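N-acylethanolamine-hydrolyzing acid amidase subunit beta (Caenorhabditis elegans, PDB 6DY3) probably hydrolyses bioactive fatty acid amides such as N-palmitoylethanolamine to ethanolamine and free fatty acids, working as a heterodimer with the alpha subunit. Local coordinates at residues B[15-20]-B[209-214]; B[176-181]-B[202-207]. One frame throughout, in Å; residues are numbered along the deposited sequence.

Overall arrangement
The two contacts sample two layers of one Ntn-hydrolase subunit. Contact 1 is the buried one: strands 13-20 and 209-215 pair inside the five-stranded sheet beside the probable nucleophile, Cys1, and backbone hydrogen bonds carry it, with two side-chain bonds added on one face. Contact 2 lies farther out and is partly buried; there helix 173-185 meets the loop leading into strand 209-215, mainly through methyl groups, a hydroxyl and a proline ring in van der Waals contact. Both segments of contact 2 fall within the chain that runs between the paired strands of contact 1. The two also touch, since Asn18 ND2 probably donates to Val204 O, so a polar side chain of the sheet holds the loop backbone.

Contact 1: residues B[15-20]-B[209-214]; sequences HGRNLD and TVFSTV
Strands 15-20 and 209-214 are antiparallel neighbours in one sheet of the alpha-beta-beta-alpha sandwich of Ntn hydrolases. His15 starts the run by receiving a CA-H...O contact, Val214 CA to His15 O at 3.3 Å, and Gly16 faces Val214 in a non-hydrogen-bonded pair. Arg17 and Thr213 form the hydrogen-bonded pair that follows: Arg17 N donates to Thr213 O (3.0 Å), and Thr213 N returns the bond to Arg17 O. The arginine chain bends at chi2 (-93°), so NE reaches back to Asn18 O, lying above that carbonyl plane, while NH2 binds Leu68 O in the second sheet. Arg17 is important for activity in relatives, and its side chain lies against Cys1. On the other face, Asn18 OD1 accepts the Ser212 hydroxyl, OG at 2.7 Å, from above the amide plane. Leu19 sits opposite a beta bulge: Phe211 O takes its N-H, and its O receives Val210 N at 2.7 Å. Leu19 CB rests over the Phe211 ring, 3.7 Å from the centroid. Asp20, whose OD1 meets Arg174 and Cys1 N, pairs with Thr209 beyond the extra residue; the two side chains lie side by side, and Thr209 OG1 donates to Asp20 OD2 at 2.7 Å.

Contact 2: residues B[176-181]-B[202-207]; sequences ITAIQK and VPVRNN
Thr177 faces the loop 202-207 from one side of helix 173-185, and its rotamer decides what each branch can touch. With chi1 at -61°, OG1 lies beside the backbone N and anti to the carbonyl carbon, where it is hydrogen-bonded to Asp173 O one turn back. The same hydroxyl oxygen meets the proline ring, 3.2 Å from Pro203 CD, as a van der Waals neighbour. CG2, anti to the backbone N, turns to the other partners: it lies 3.7 Å from Val202 O and 4.0 Å from Val204 CG2. Val204 points at the helix with CG1 anti to its own N (chi1 -171°), so CG2 is the methyl that reaches across, resting also against Ala178 CB at 4.1 Å. An alanine in place of Thr177 would remove OG1, and with it the bond to Asp173 O, and CG2, and would probably loosen the packing on Pro203 CD and Val204. The peptide bond before Pro203 is cis. The loop's turn is held from within by Asn206, whose ND2 donates almost straight (172°) to Pro203 O, 2.9 Å away and nearly along the C=O axis. Beneath the contact, Ala178 also touches Ile4 and Val160, and Val204 touches Thr2, all on strands of the five-stranded sheet. The arrangement thus belongs to the outer helical layer of the Ntn-hydrolase sandwich, where a helix and the connection entering strand 209-215 pack together over the sheet.

Contact 1: residues B[15-20]-B[209-214]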
# COMPACT_ATOMS: atom_id res chain seq x y z
N HIS B 15 13.34 2.98 -2.55
CA HIS B 15 12.16 2.14 -2.35
C HIS B 15 11.31 2.22 -3.61
O HIS B 15 10.76 3.28 -3.93
CB HIS B 15 11.37 2.60 -1.13
CG HIS B 15 10.26 1.66 -0.74
ND1 HIS B 15 9.71 1.64 0.52
CD2 HIS B 15 9.62 0.70 -1.45
CE1 HIS B 15 8.77 0.72 0.58
NE2 HIS B 15 8.69 0.14 -0.60
N GLY B 16 11.21 1.10 -4.33
CA GLY B 16 10.40 1.01 -5.53
C GLY B 16 9.19 0.14 -5.28
O GLY B 16 9.26 -0.85 -4.54
N ARG B 17 8.08 0.48 -5.93
CA ARG B 17 6.83 -0.22 -5.67
C ARG B 17 5.95 -0.20 -6.91
O ARG B 17 5.64 0.86 -7.44
CB ARG B 17 6.09 0.42 -4.49
CG ARG B 17 5.11 -0.52 -3.80
CD ARG B 17 3.71 -0.39 -4.36
NE ARG B 17 2.96 -1.62 -4.15
CZ ARG B 17 2.27 -1.92 -3.06
NH1 ARG B 17 2.21 -1.06 -2.05
NH2 ARG B 17 1.62 -3.07 -2.99
N ASN B 18 5.53 -1.39 -7.34
CA ASN B 18 4.50 -1.54 -8.35
C ASN B 18 3.25 -2.08 -7.69
O ASN B 18 3.33 -2.98 -6.85
CB ASN B 18 4.95 -2.49 -9.47
CG ASN B 18 5.81 -1.81 -10.51
OD1 ASN B 18 6.22 -0.66 -10.34
ND2 ASN B 18 6.11 -2.53 -11.58
N LEU B 19 2.10 -1.52 -8.04
CA LEU B 19 0.81 -1.98 -7.53
C LEU B 19 0.06 -2.70 -8.65
O LEU B 19 -0.30 -2.08 -9.65
CB LEU B 19 -0.01 -0.81 -6.99
CG LEU B 19 -1.31 -1.28 -6.33
CD1 LEU B 19 -1.07 -1.49 -4.84
CD2 LEU B 19 -2.44 -0.29 -6.57
N ASP B 20 -0.15 -4.00 -8.48
CA ASP B 20 -0.94 -4.79 -9.42
C ASP B 20 -2.32 -5.04 -8.83
O ASP B 20 -2.46 -5.49 -7.69
CB ASP B 20 -0.24 -6.11 -9.75
CG ASP B 20 1.13 -5.91 -10.40
OD1 ASP B 20 2.02 -6.77 -10.20
OD2 ASP B 20 1.33 -4.90 -11.11
N THR B 209 -0.71 -3.87 -13.78
CA THR B 209 -0.02 -2.83 -13.03
C THR B 209 -0.79 -1.52 -13.12
O THR B 209 -1.02 -1.00 -14.22
CB THR B 209 1.41 -2.66 -13.54
OG1 THR B 209 2.07 -3.93 -13.57
CG2 THR B 209 2.19 -1.72 -12.64
N VAL B 210 -1.20 -0.99 -11.96
CA VAL B 210 -1.91 0.28 -11.92
C VAL B 210 -0.93 1.44 -11.95
O VAL B 210 -1.02 2.34 -12.80
CB VAL B 210 -2.83 0.36 -10.68
CG1 VAL B 210 -3.43 1.76 -10.53
CG2 VAL B 210 -3.92 -0.68 -10.78
N PHE B 211 0.01 1.46 -11.01
CA PHE B 211 1.01 2.51 -10.96
C PHE B 211 2.36 1.94 -10.57
O PHE B 211 2.47 0.85 -10.00
CB PHE B 211 0.63 3.64 -9.99
CG PHE B 211 0.55 3.22 -8.54
CD1 PHE B 211 1.70 3.02 -7.80
CD2 PHE B 211 -0.67 3.11 -7.92
CE1 PHE B 211 1.62 2.65 -6.47
CE2 PHE B 211 -0.75 2.75 -6.59
CZ PHE B 211 0.39 2.53 -5.86
N SER B 212 3.40 2.71 -10.89
CA SER B 212 4.76 2.47 -10.44
C SER B 212 5.22 3.72 -9.70
O SER B 212 4.94 4.84 -10.14
CB SER B 212 5.70 2.18 -11.61
OG SER B 212 5.36 1.00 -12.30
N THR B 213 5.92 3.54 -8.58
CA THR B 213 6.37 4.66 -7.77
C THR B 213 7.76 4.39 -7.22
O THR B 213 8.18 3.23 -7.08
CB THR B 213 5.39 4.95 -6.62
OG1 THR B 213 5.73 6.19 -5.99
CG2 THR B 213 5.42 3.85 -5.59
N VAL B 214 8.47 5.47 -6.93
CA VAL B 214 9.79 5.40 -6.30
C VAL B 214 9.79 6.37 -5.13
O VAL B 214 9.27 7.48 -5.22
CB VAL B 214 10.92 5.75 -7.29
CG1 VAL B 214 12.27 5.67 -6.60
CG2 VAL B 214 10.88 4.83 -8.51

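Contact 2: residues B[176-181]-B[202-207]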
# COMPACT_ATOMS: atom_id res chain seq x y z
N ILE B 176 11.49 -12.91 -10.03
CA ILE B 176 12.71 -13.40 -10.67
C ILE B 176 13.31 -12.31 -11.56
O ILE B 176 14.52 -12.06 -11.53
CB ILE B 176 12.43 -14.68 -11.47
CG1 ILE B 176 11.94 -15.79 -10.54
CG2 ILE B 176 13.67 -15.13 -12.24
CD1 ILE B 176 11.33 -16.97 -11.26
N THR B 177 12.48 -11.67 -12.38
CA THR B 177 12.98 -10.66 -13.30
C THR B 177 13.59 -9.49 -12.55
O THR B 177 14.68 -9.01 -12.90
CB THR B 177 11.85 -10.19 -14.21
OG1 THR B 177 11.36 -11.30 -14.97
CG2 THR B 177 12.32 -9.08 -15.14
N ALA B 178 12.91 -9.00 -11.51
CA ALA B 178 13.43 -7.86 -10.77
C ALA B 178 14.78 -8.17 -10.14
O ALA B 178 15.66 -7.31 -10.09
CB ALA B 178 12.42 -7.43 -9.70
N ILE B 179 14.97 -9.40 -9.66
CA ILE B 179 16.24 -9.77 -9.05
C ILE B 179 17.34 -9.82 -10.11
O ILE B 179 18.46 -9.37 -9.87
CB ILE B 179 16.12 -11.11 -8.30
CG1 ILE B 179 15.13 -10.97 -7.14
CG2 ILE B 179 17.48 -11.58 -7.81
CD1 ILE B 179 14.70 -12.30 -6.54
N GLN B 180 17.03 -10.39 -11.27
CA GLN B 180 18.00 -10.40 -12.36
C GLN B 180 18.37 -8.98 -12.77
O GLN B 180 19.55 -8.67 -12.96
CB GLN B 180 17.44 -11.18 -13.55
CG GLN B 180 17.46 -12.69 -13.35
CD GLN B 180 16.81 -13.46 -14.48
OE1 GLN B 180 16.37 -12.88 -15.48
NE2 GLN B 180 16.73 -14.79 -14.34
N LYS B 181 17.37 -8.10 -12.88
CA LYS B 181 17.63 -6.75 -13.35
C LYS B 181 18.46 -5.96 -12.34
O LYS B 181 19.36 -5.21 -12.73
CB LYS B 181 16.31 -6.04 -13.63
CG LYS B 181 16.40 -4.91 -14.64
CD LYS B 181 16.74 -5.43 -16.03
CE LYS B 181 16.88 -4.30 -17.04
NZ LYS B 181 17.08 -4.84 -18.41
N VAL B 202 9.31 -5.89 -18.07
CA VAL B 202 8.27 -6.90 -18.15
C VAL B 202 8.83 -8.20 -17.57
O VAL B 202 9.96 -8.57 -17.88
CB VAL B 202 7.79 -7.09 -19.60
CG1 VAL B 202 6.73 -8.18 -19.68
CG2 VAL B 202 7.23 -5.79 -20.14
N PRO B 203 8.04 -8.91 -16.74
CA PRO B 203 6.66 -8.69 -16.31
C PRO B 203 6.50 -8.01 -14.95
O PRO B 203 5.40 -8.06 -14.39
CB PRO B 203 6.10 -10.11 -16.25
CG PRO B 203 7.29 -10.98 -15.92
CD PRO B 203 8.56 -10.16 -16.16
N VAL B 204 7.56 -7.40 -14.41
CA VAL B 204 7.41 -6.57 -13.21
C VAL B 204 6.32 -5.52 -13.46
O VAL B 204 5.42 -5.32 -12.64
CB VAL B 204 8.74 -5.91 -12.82
CG1 VAL B 204 8.63 -5.24 -11.45
CG2 VAL B 204 9.88 -6.93 -12.82
N ARG B 205 6.41 -4.84 -14.60
CA ARG B 205 5.28 -4.14 -15.18
C ARG B 205 4.51 -5.12 -16.04
O ARG B 205 5.10 -5.88 -16.80
CB ARG B 205 5.76 -2.94 -16.01
CG ARG B 205 4.76 -2.45 -17.04
CD ARG B 205 5.31 -1.24 -17.79
NE ARG B 205 6.46 -1.56 -18.63
CZ ARG B 205 6.38 -1.88 -19.92
NH1 ARG B 205 5.21 -1.93 -20.54
NH2 ARG B 205 7.49 -2.16 -20.60
N ASN B 206 3.18 -5.11 -15.91
CA ASN B 206 2.34 -6.08 -16.61
C ASN B 206 0.95 -5.48 -16.81
O ASN B 206 0.70 -4.32 -16.49
CB ASN B 206 2.29 -7.40 -15.84
CG ASN B 206 1.83 -7.21 -14.42
OD1 ASN B 206 0.65 -6.96 -14.19
ND2 ASN B 206 2.75 -7.33 -13.47
N ASN B 207 0.05 -6.29 -17.37
CA ASN B 207 -1.28 -5.80 -17.73
C ASN B 207 -2.07 -5.33 -16.52
O ASN B 207 -2.97 -4.49 -16.65
CB ASN B 207 -2.06 -6.89 -18.47
CG ASN B 207 -1.52 -7.17 -19.85
OD1 ASN B 207 -0.99 -6.27 -20.51
ND2 ASN B 207 -1.63 -8.41 -20.30